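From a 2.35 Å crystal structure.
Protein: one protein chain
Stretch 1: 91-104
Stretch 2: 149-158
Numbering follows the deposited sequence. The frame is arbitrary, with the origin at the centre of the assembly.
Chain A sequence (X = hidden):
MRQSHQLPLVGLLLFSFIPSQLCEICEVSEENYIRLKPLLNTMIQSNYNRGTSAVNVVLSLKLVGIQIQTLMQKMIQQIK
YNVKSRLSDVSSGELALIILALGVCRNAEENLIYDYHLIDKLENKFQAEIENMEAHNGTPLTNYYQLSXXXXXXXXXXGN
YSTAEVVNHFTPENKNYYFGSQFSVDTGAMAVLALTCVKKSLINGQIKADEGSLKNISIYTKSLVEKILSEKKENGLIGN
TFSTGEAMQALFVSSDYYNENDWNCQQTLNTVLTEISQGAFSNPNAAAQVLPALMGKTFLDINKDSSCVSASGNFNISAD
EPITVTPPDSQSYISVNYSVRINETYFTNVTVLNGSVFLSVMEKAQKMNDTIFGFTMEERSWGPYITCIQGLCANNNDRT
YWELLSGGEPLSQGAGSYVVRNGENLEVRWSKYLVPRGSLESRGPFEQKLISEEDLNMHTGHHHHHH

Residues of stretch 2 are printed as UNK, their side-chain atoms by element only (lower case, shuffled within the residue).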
# COMPACT_ATOMS: atom_id res chain seq x y z
N SER A 91 12.77 -0.08 -6.76
CA SER A 91 12.84 -0.17 -5.30
C SER A 91 12.64 -1.61 -4.85
O SER A 91 12.06 -2.42 -5.57
CB SER A 91 11.79 0.73 -4.65
OG SER A 91 10.52 0.10 -4.63
N SER A 92 13.12 -1.92 -3.65
CA SER A 92 12.99 -3.26 -3.09
C SER A 92 11.52 -3.69 -3.04
O SER A 92 11.19 -4.81 -3.43
CB SER A 92 13.62 -3.33 -1.70
OG SER A 92 13.02 -2.40 -0.81
N GLY A 93 10.66 -2.79 -2.59
CA GLY A 93 9.23 -3.07 -2.51
C GLY A 93 8.60 -3.34 -3.86
O GLY A 93 7.71 -4.18 -3.98
N GLU A 94 9.05 -2.62 -4.89
CA GLU A 94 8.54 -2.80 -6.24
C GLU A 94 8.91 -4.17 -6.78
O GLU A 94 8.10 -4.84 -7.42
CB GLU A 94 9.07 -1.72 -7.18
CG GLU A 94 8.41 -0.36 -7.00
CD GLU A 94 9.04 0.71 -7.88
OE1 GLU A 94 10.19 0.51 -8.33
OE2 GLU A 94 8.39 1.74 -8.12
N LEU A 95 10.14 -4.59 -6.51
CA LEU A 95 10.61 -5.90 -6.93
C LEU A 95 9.90 -7.00 -6.15
O LEU A 95 9.59 -8.06 -6.70
CB LEU A 95 12.13 -6.01 -6.74
CG LEU A 95 12.75 -7.35 -7.14
CD1 LEU A 95 12.37 -7.70 -8.57
CD2 LEU A 95 14.26 -7.32 -6.97
N ALA A 96 9.64 -6.74 -4.87
CA ALA A 96 8.91 -7.68 -4.03
C ALA A 96 7.53 -7.96 -4.61
O ALA A 96 7.11 -9.12 -4.70
CB ALA A 96 8.80 -7.15 -2.61
N LEU A 97 6.82 -6.91 -5.00
CA LEU A 97 5.50 -7.06 -5.60
C LEU A 97 5.56 -7.82 -6.93
O LEU A 97 4.67 -8.59 -7.25
CB LEU A 97 4.83 -5.70 -5.81
CG LEU A 97 4.25 -5.02 -4.57
CD1 LEU A 97 3.73 -3.64 -4.92
CD2 LEU A 97 3.15 -5.87 -3.95
N ILE A 98 6.63 -7.58 -7.69
CA ILE A 98 6.82 -8.27 -8.96
C ILE A 98 6.93 -9.77 -8.73
O ILE A 98 6.27 -10.56 -9.39
CB ILE A 98 8.06 -7.76 -9.70
CG1 ILE A 98 7.80 -6.35 -10.25
CG2 ILE A 98 8.44 -8.69 -10.84
CD1 ILE A 98 8.98 -5.75 -10.96
N ILE A 99 7.76 -10.14 -7.76
CA ILE A 99 7.96 -11.54 -7.42
C ILE A 99 6.66 -12.17 -6.93
O ILE A 99 6.32 -13.29 -7.31
CB ILE A 99 9.07 -11.71 -6.36
CG1 ILE A 99 10.41 -11.19 -6.92
CG2 ILE A 99 9.19 -13.16 -5.92
CD1 ILE A 99 11.56 -11.24 -5.94
N LEU A 100 5.93 -11.44 -6.08
CA LEU A 100 4.66 -11.94 -5.55
C LEU A 100 3.65 -12.14 -6.67
O LEU A 100 3.00 -13.19 -6.74
CB LEU A 100 4.10 -10.99 -4.50
CG LEU A 100 4.89 -10.84 -3.20
CD1 LEU A 100 4.28 -9.76 -2.32
CD2 LEU A 100 4.98 -12.16 -2.45
N ALA A 101 3.52 -11.15 -7.54
CA ALA A 101 2.60 -11.23 -8.67
C ALA A 101 2.94 -12.37 -9.63
O ALA A 101 2.05 -13.03 -10.16
CB ALA A 101 2.56 -9.90 -9.42
N LEU A 102 4.23 -12.61 -9.84
CA LEU A 102 4.66 -13.64 -10.77
C LEU A 102 4.54 -15.05 -10.18
O LEU A 102 4.52 -16.04 -10.91
CB LEU A 102 6.10 -13.40 -11.23
CG LEU A 102 6.34 -12.27 -12.23
CD1 LEU A 102 7.83 -12.02 -12.42
CD2 LEU A 102 5.68 -12.58 -13.57
N GLY A 103 4.46 -15.13 -8.86
CA GLY A 103 4.48 -16.42 -8.19
C GLY A 103 3.32 -16.71 -7.26
O GLY A 103 3.48 -17.48 -6.31
N VAL A 104 2.17 -16.10 -7.53
CA VAL A 104 0.96 -16.38 -6.75
C VAL A 104 0.66 -17.87 -6.81
O VAL A 104 0.29 -18.49 -5.82
CB VAL A 104 -0.26 -15.60 -7.30
CG1 VAL A 104 -1.50 -15.91 -6.47
CG2 VAL A 104 0.01 -14.11 -7.31
N UNK A 149 7.13 -5.92 2.76
CA UNK A 149 6.94 -6.57 1.47
C UNK A 149 8.17 -7.41 1.12
O UNK A 149 8.04 -8.52 0.60
c UNK A 149 5.23 -3.82 -0.76
c UNK A 149 5.27 -4.95 0.27
c UNK A 149 6.68 -5.53 0.37
c UNK A 149 4.28 -6.04 -0.10
N UNK A 150 9.35 -6.88 1.43
CA UNK A 150 10.60 -7.58 1.13
C UNK A 150 10.71 -8.90 1.89
O UNK A 150 10.96 -9.95 1.30
c UNK A 150 11.80 -6.70 1.47
c UNK A 150 11.86 -5.44 0.62
o UNK A 150 11.31 -5.46 -0.50
o UNK A 150 12.44 -4.44 1.08
N UNK A 151 10.52 -8.83 3.21
CA UNK A 151 10.58 -10.02 4.05
C UNK A 151 9.51 -11.03 3.64
O UNK A 151 9.78 -12.23 3.57
c UNK A 151 11.55 -8.74 5.98
c UNK A 151 10.39 -10.92 6.39
c UNK A 151 10.42 -9.66 5.54
N UNK A 152 8.31 -10.54 3.34
CA UNK A 152 7.20 -11.40 2.94
C UNK A 152 7.54 -12.19 1.69
O UNK A 152 7.36 -13.41 1.64
c UNK A 152 4.69 -11.30 2.22
c UNK A 152 3.53 -10.32 2.03
c UNK A 152 5.94 -10.57 2.72
c UNK A 152 4.29 -12.42 3.17
N UNK A 153 8.04 -11.50 0.67
CA UNK A 153 8.38 -12.12 -0.60
C UNK A 153 9.54 -13.12 -0.46
O UNK A 153 9.47 -14.23 -0.98
c UNK A 153 8.72 -11.06 -1.64
N UNK A 154 10.58 -12.71 0.26
CA UNK A 154 11.73 -13.58 0.50
C UNK A 154 11.34 -14.82 1.29
O UNK A 154 11.86 -15.91 1.05
c UNK A 154 14.30 -12.29 -0.72
c UNK A 154 14.47 -10.92 1.36
c UNK A 154 12.84 -12.82 1.24
c UNK A 154 13.54 -11.71 0.46
N UNK A 155 10.41 -14.65 2.23
CA UNK A 155 9.92 -15.75 3.05
C UNK A 155 9.07 -16.73 2.25
O UNK A 155 9.27 -17.95 2.34
c UNK A 155 9.11 -15.20 4.23
s UNK A 155 8.23 -16.46 5.16
N UNK A 156 8.14 -16.21 1.46
CA UNK A 156 7.24 -17.04 0.66
C UNK A 156 7.95 -17.83 -0.44
O UNK A 156 7.47 -18.88 -0.87
c UNK A 156 6.13 -16.19 0.04
c UNK A 156 4.22 -16.86 1.49
c UNK A 156 5.03 -15.69 0.97
c UNK A 156 4.13 -14.69 0.25
N UNK A 157 9.09 -17.32 -0.90
CA UNK A 157 9.78 -17.94 -2.02
C UNK A 157 11.17 -18.47 -1.65
O UNK A 157 12.04 -18.62 -2.50
c UNK A 157 6.76 -17.03 -5.37
c UNK A 157 6.01 -16.01 -4.82
c UNK A 157 7.76 -15.61 -3.24
c UNK A 157 9.86 -16.97 -3.21
c UNK A 157 6.51 -15.29 -3.75
c UNK A 157 8.00 -17.34 -4.85
c UNK A 157 8.52 -16.63 -3.78
N UNK A 158 11.34 -18.77 -0.36
CA UNK A 158 12.56 -19.39 0.14
C UNK A 158 13.83 -18.63 -0.19
O UNK A 158 14.86 -19.23 -0.50
c UNK A 158 12.67 -20.84 -0.36
o UNK A 158 10.71 -22.18 -0.65
c UNK A 158 11.54 -21.71 0.14
n UNK A 158 11.49 -21.94 1.45

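Position 149 carries four carbons, forked at the second, and they sit as a knob among Gly-93, Ala-96, Leu-97 and Leu-100. The fork lies beyond CB, so the residue is Leu-149. Leu-149 CD2 lies 4.0 Å from Leu-97 CD2, and Leu-149 CD1 lies 4.1 Å from Gly-93 O. A branched apolar chain suits such a pocket.

Position 150 has two carbons, the second bearing two oxygens. Although its CA-to-CB bond points sideways, the end reaches Ser-92 and Gly-93 at the start of the other helix. A carboxylate on one CB is Asp-150. Ser-92 OG and Asp-150 OD2 lie 2.8 Å apart, close enough for a hydrogen bond, but the hydroxyl proton has another acceptor within reach and the geometry does not decide. Gly-93 N is 3.5 Å from Asp-150 OD1, at too poor an angle for a bond. A short acidic chain suits a place beside a hydroxyl.

Position 151 shows one carbon carrying two more, the fork at CB itself, and touches nothing on stretch 1: Val-151. Its CA-to-CB bond points away, and an apolar chain suits its buried place.

At 152 four carbons again fork at the second, marginally touching Leu-100. This is Leu-152, whose CD2 adds an apolar methyl 4.4 Å from Leu-100 CD1.

Position 153 has a single side-chain carbon, packed against Ala-96 and Leu-100, hence Ala-153. Ala-153 CB is 4.0 Å from Ala-96 CB, and this pairing of small residues suits closely spaced backbones.

Position 154, four carbons forked at the second without contact to stretch 1, is Leu-154; it is buried, as suits an apolar chain.

One carbon followed by sulfur at 155, out of reach of stretch 1, identifies Cys-155, whose sulfur suits its covalent bond elsewhere in the structure.

Position 156 repeats the four-carbon fork and touches Leu-100: Leu-156. Leu-156 CD1 packs 3.8 Å from Leu-100 CD2, adding to that leucine's apolar surroundings.

Position 157 has one carbon leading to a six-carbon ring with no hydroxyl, Ile-99 over one face and Leu-100 and Gly-103 O at the edge: Phe-157. Ile-99 CG2 lies 4.0 Å from the Phe-157 ring centroid in a CH-pi contact, and Phe-157 CZ is 3.3 Å from Gly-103 O. Glycine suits this spot, since an ideal CB on Gly-103 would lie 2.3 Å from Phe-157 CE2, a clash.

At 158, two carbons, the second with one oxygen and one nitrogen, lie beyond the contact: Asn-158, a polar amide suited to exposure.

The helices run in broadly the same direction, 35° apart, axes approaching to 8.6 Å. Ser-92 and Asp-150 form a polar contact at one end, small alanines suit close packing, and Leu-100 bridges from Leu-149 to Phe-157, whose ring fills the space beside Gly-103.

Stretch 2 (149-158) LDVLALCLFN
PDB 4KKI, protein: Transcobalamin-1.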